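PDB 1DYP: kappa-carrageenase from Pseudoalteromonas carrageenovora, which cleaves the beta-1,4 linkages between D-galactose 4-sulfate and 3,6-anhydro-D-galactose within kappa-carrageenan chains, through this family 16 glycoside hydrolase catalytic domain. Local coordinates for residues R19-F23 / V262-T267. The protein carries 1 engineered substitution. Coordinates in Å, arbitrary orientation, origin at the centre of the assembly. Numbering follows the deposited sequence.
Sequences RSDEF and VDYVRT. With CD (cadmium ion), chain C.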
# COMPACT_ATOMS: atom_id res chain seq x y z
N ARG A 19 -7.83 2.03 -13.32
CA ARG A 19 -6.97 2.21 -12.15
C ARG A 19 -6.79 3.69 -11.85
O ARG A 19 -5.77 4.11 -11.30
CB ARG A 19 -5.63 1.51 -12.36
CG ARG A 19 -5.72 -0.01 -12.24
CD ARG A 19 -4.37 -0.67 -12.47
NE ARG A 19 -3.96 -0.57 -13.86
CZ ARG A 19 -2.70 -0.66 -14.29
NH1 ARG A 19 -1.71 -0.85 -13.43
NH2 ARG A 19 -2.44 -0.54 -15.58
N SER A 20 -7.80 4.47 -12.22
CA SER A 20 -7.79 5.91 -12.01
C SER A 20 -9.15 6.33 -11.49
O SER A 20 -10.18 5.82 -11.94
CB SER A 20 -7.49 6.64 -13.32
OG SER A 20 -6.22 6.26 -13.84
N ASP A 21 -9.17 7.26 -10.54
CA ASP A 21 -10.42 7.73 -9.98
C ASP A 21 -10.20 9.10 -9.33
O ASP A 21 -9.22 9.29 -8.62
CB ASP A 21 -10.93 6.74 -8.92
CG ASP A 21 -12.44 6.79 -8.74
OD1 ASP A 21 -13.02 7.90 -8.74
OD2 ASP A 21 -13.05 5.72 -8.58
N GLU A 22 -11.11 10.04 -9.59
CA GLU A 22 -11.01 11.37 -9.00
C GLU A 22 -11.84 11.40 -7.72
O GLU A 22 -11.91 12.41 -7.02
CB GLU A 22 -11.51 12.43 -9.99
CG GLU A 22 -10.66 12.55 -11.25
CD GLU A 22 -9.24 13.01 -10.96
OE1 GLU A 22 -9.08 14.08 -10.32
OE2 GLU A 22 -8.29 12.31 -11.37
N PHE A 23 -12.47 10.27 -7.43
CA PHE A 23 -13.28 10.08 -6.23
C PHE A 23 -14.43 11.04 -5.99
O PHE A 23 -14.56 11.65 -4.92
CB PHE A 23 -12.37 9.99 -5.01
CG PHE A 23 -11.48 8.78 -5.03
CD1 PHE A 23 -12.03 7.51 -5.13
CD2 PHE A 23 -10.09 8.90 -5.01
CE1 PHE A 23 -11.23 6.38 -5.22
CE2 PHE A 23 -9.27 7.77 -5.10
CZ PHE A 23 -9.84 6.51 -5.21
N VAL A 262 -7.89 10.54 0.08
CA VAL A 262 -7.29 10.48 -1.25
C VAL A 262 -8.13 11.34 -2.18
O VAL A 262 -9.29 11.04 -2.45
CB VAL A 262 -7.26 9.04 -1.79
CG1 VAL A 262 -6.46 8.98 -3.07
CG2 VAL A 262 -6.66 8.11 -0.74
N ASP A 263 -7.53 12.42 -2.66
CA ASP A 263 -8.22 13.33 -3.57
C ASP A 263 -8.40 12.65 -4.92
O ASP A 263 -9.43 12.80 -5.57
CB ASP A 263 -7.39 14.62 -3.70
CG ASP A 263 -8.09 15.69 -4.52
OD1 ASP A 263 -9.30 15.54 -4.81
OD2 ASP A 263 -7.43 16.69 -4.86
N TYR A 264 -7.39 11.89 -5.33
CA TYR A 264 -7.46 11.19 -6.61
C TYR A 264 -6.32 10.21 -6.75
O TYR A 264 -5.33 10.27 -6.02
CB TYR A 264 -7.41 12.20 -7.77
CG TYR A 264 -6.08 12.93 -7.93
CD1 TYR A 264 -4.92 12.25 -8.33
CD2 TYR A 264 -5.98 14.30 -7.69
CE1 TYR A 264 -3.71 12.91 -8.47
CE2 TYR A 264 -4.77 14.98 -7.84
CZ TYR A 264 -3.64 14.27 -8.23
OH TYR A 264 -2.44 14.93 -8.38
N VAL A 265 -6.48 9.29 -7.69
CA VAL A 265 -5.46 8.31 -8.02
C VAL A 265 -5.48 8.29 -9.54
O VAL A 265 -6.55 8.20 -10.16
CB VAL A 265 -5.75 6.90 -7.43
CG1 VAL A 265 -7.13 6.41 -7.85
CG2 VAL A 265 -4.67 5.92 -7.88
N ARG A 266 -4.31 8.41 -10.15
CA ARG A 266 -4.21 8.43 -11.61
C ARG A 266 -3.13 7.47 -12.06
O ARG A 266 -2.03 7.47 -11.52
CB ARG A 266 -3.89 9.85 -12.09
CG ARG A 266 -5.01 10.83 -11.78
CD ARG A 266 -4.55 12.27 -11.90
NE ARG A 266 -5.62 13.19 -11.52
CZ ARG A 266 -5.47 14.50 -11.34
NH1 ARG A 266 -4.28 15.06 -11.50
NH2 ARG A 266 -6.52 15.24 -11.00
N THR A 267 -3.45 6.66 -13.07
CA THR A 267 -2.50 5.70 -13.61
C THR A 267 -2.42 5.89 -15.12
O THR A 267 -3.44 5.97 -15.80
CB THR A 267 -2.94 4.26 -13.31
OG1 THR A 267 -3.03 4.09 -11.89
CG2 THR A 267 -1.95 3.27 -13.87
CD CD C . -11.08 14.39 -6.07
O HOH W 1 -8.26 9.81 -12.08
O HOH W 2 -9.78 15.08 -7.93
O HOH W 3 -12.85 15.24 -7.31
O HOH W 4 -11.46 16.87 -5.47
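Loop 19-23 packs along the last strand of the GH16 beta-sandwich domain, 258-270, and at one end the two share a cadmium ion, away from the catalytic residues. The loop runs antiparallel to residues 264-267 and pairs with them at one point: Asp21 N donates to Val265 O (2.8 Å) and Val265 N to Asp21 O (2.9 Å), a hydrogen-bonded bridge. Toward Thr267 side chains take over the pairing. Ser20, with a short side chain, accepts through OG from Thr267 N at 2.9 Å and is also hydrogen-bonded to Gln16 O, while Thr267 OG1 donates to Arg19 O at 2.8 Å. Asp21 OD1 accepts from Phe23 N (2.8 Å), closing an Asx turn, a role suited to a short carboxylate. The CA-to-CB bond of Phe23 points toward the strand, and its CE2 lies 3.7 Å from both Val262 CG1 and Val265 CG1; a large apolar side chain suits this buried place, where Leu229 and Leu55 also touch it. Glu22 and Arg266 start with CA-to-CB bonds leading away from the other segment, but their long chains fold back to meet in a two-pronged salt bridge, OE2 to NE at 2.8 Å and OE1 to NH2 at 2.9 Å. Water 1 links Glu22 OE2 to Val265 O. Where the strand turns a corner at Asp263, the carbonyls Glu22 O and Asp263 O come within 2.9 Å of each other, a closeness the shared cation offsets. Gly53 O also binds this ion, and three waters join Glu22 O (2.4 Å), Asp263 O (2.3 Å) and Asp263 OD1 (2.5 Å) around CD; one of them, water 2, sits 2.4 Å from CD and donates to Glu22 OE1 at 2.7 Å.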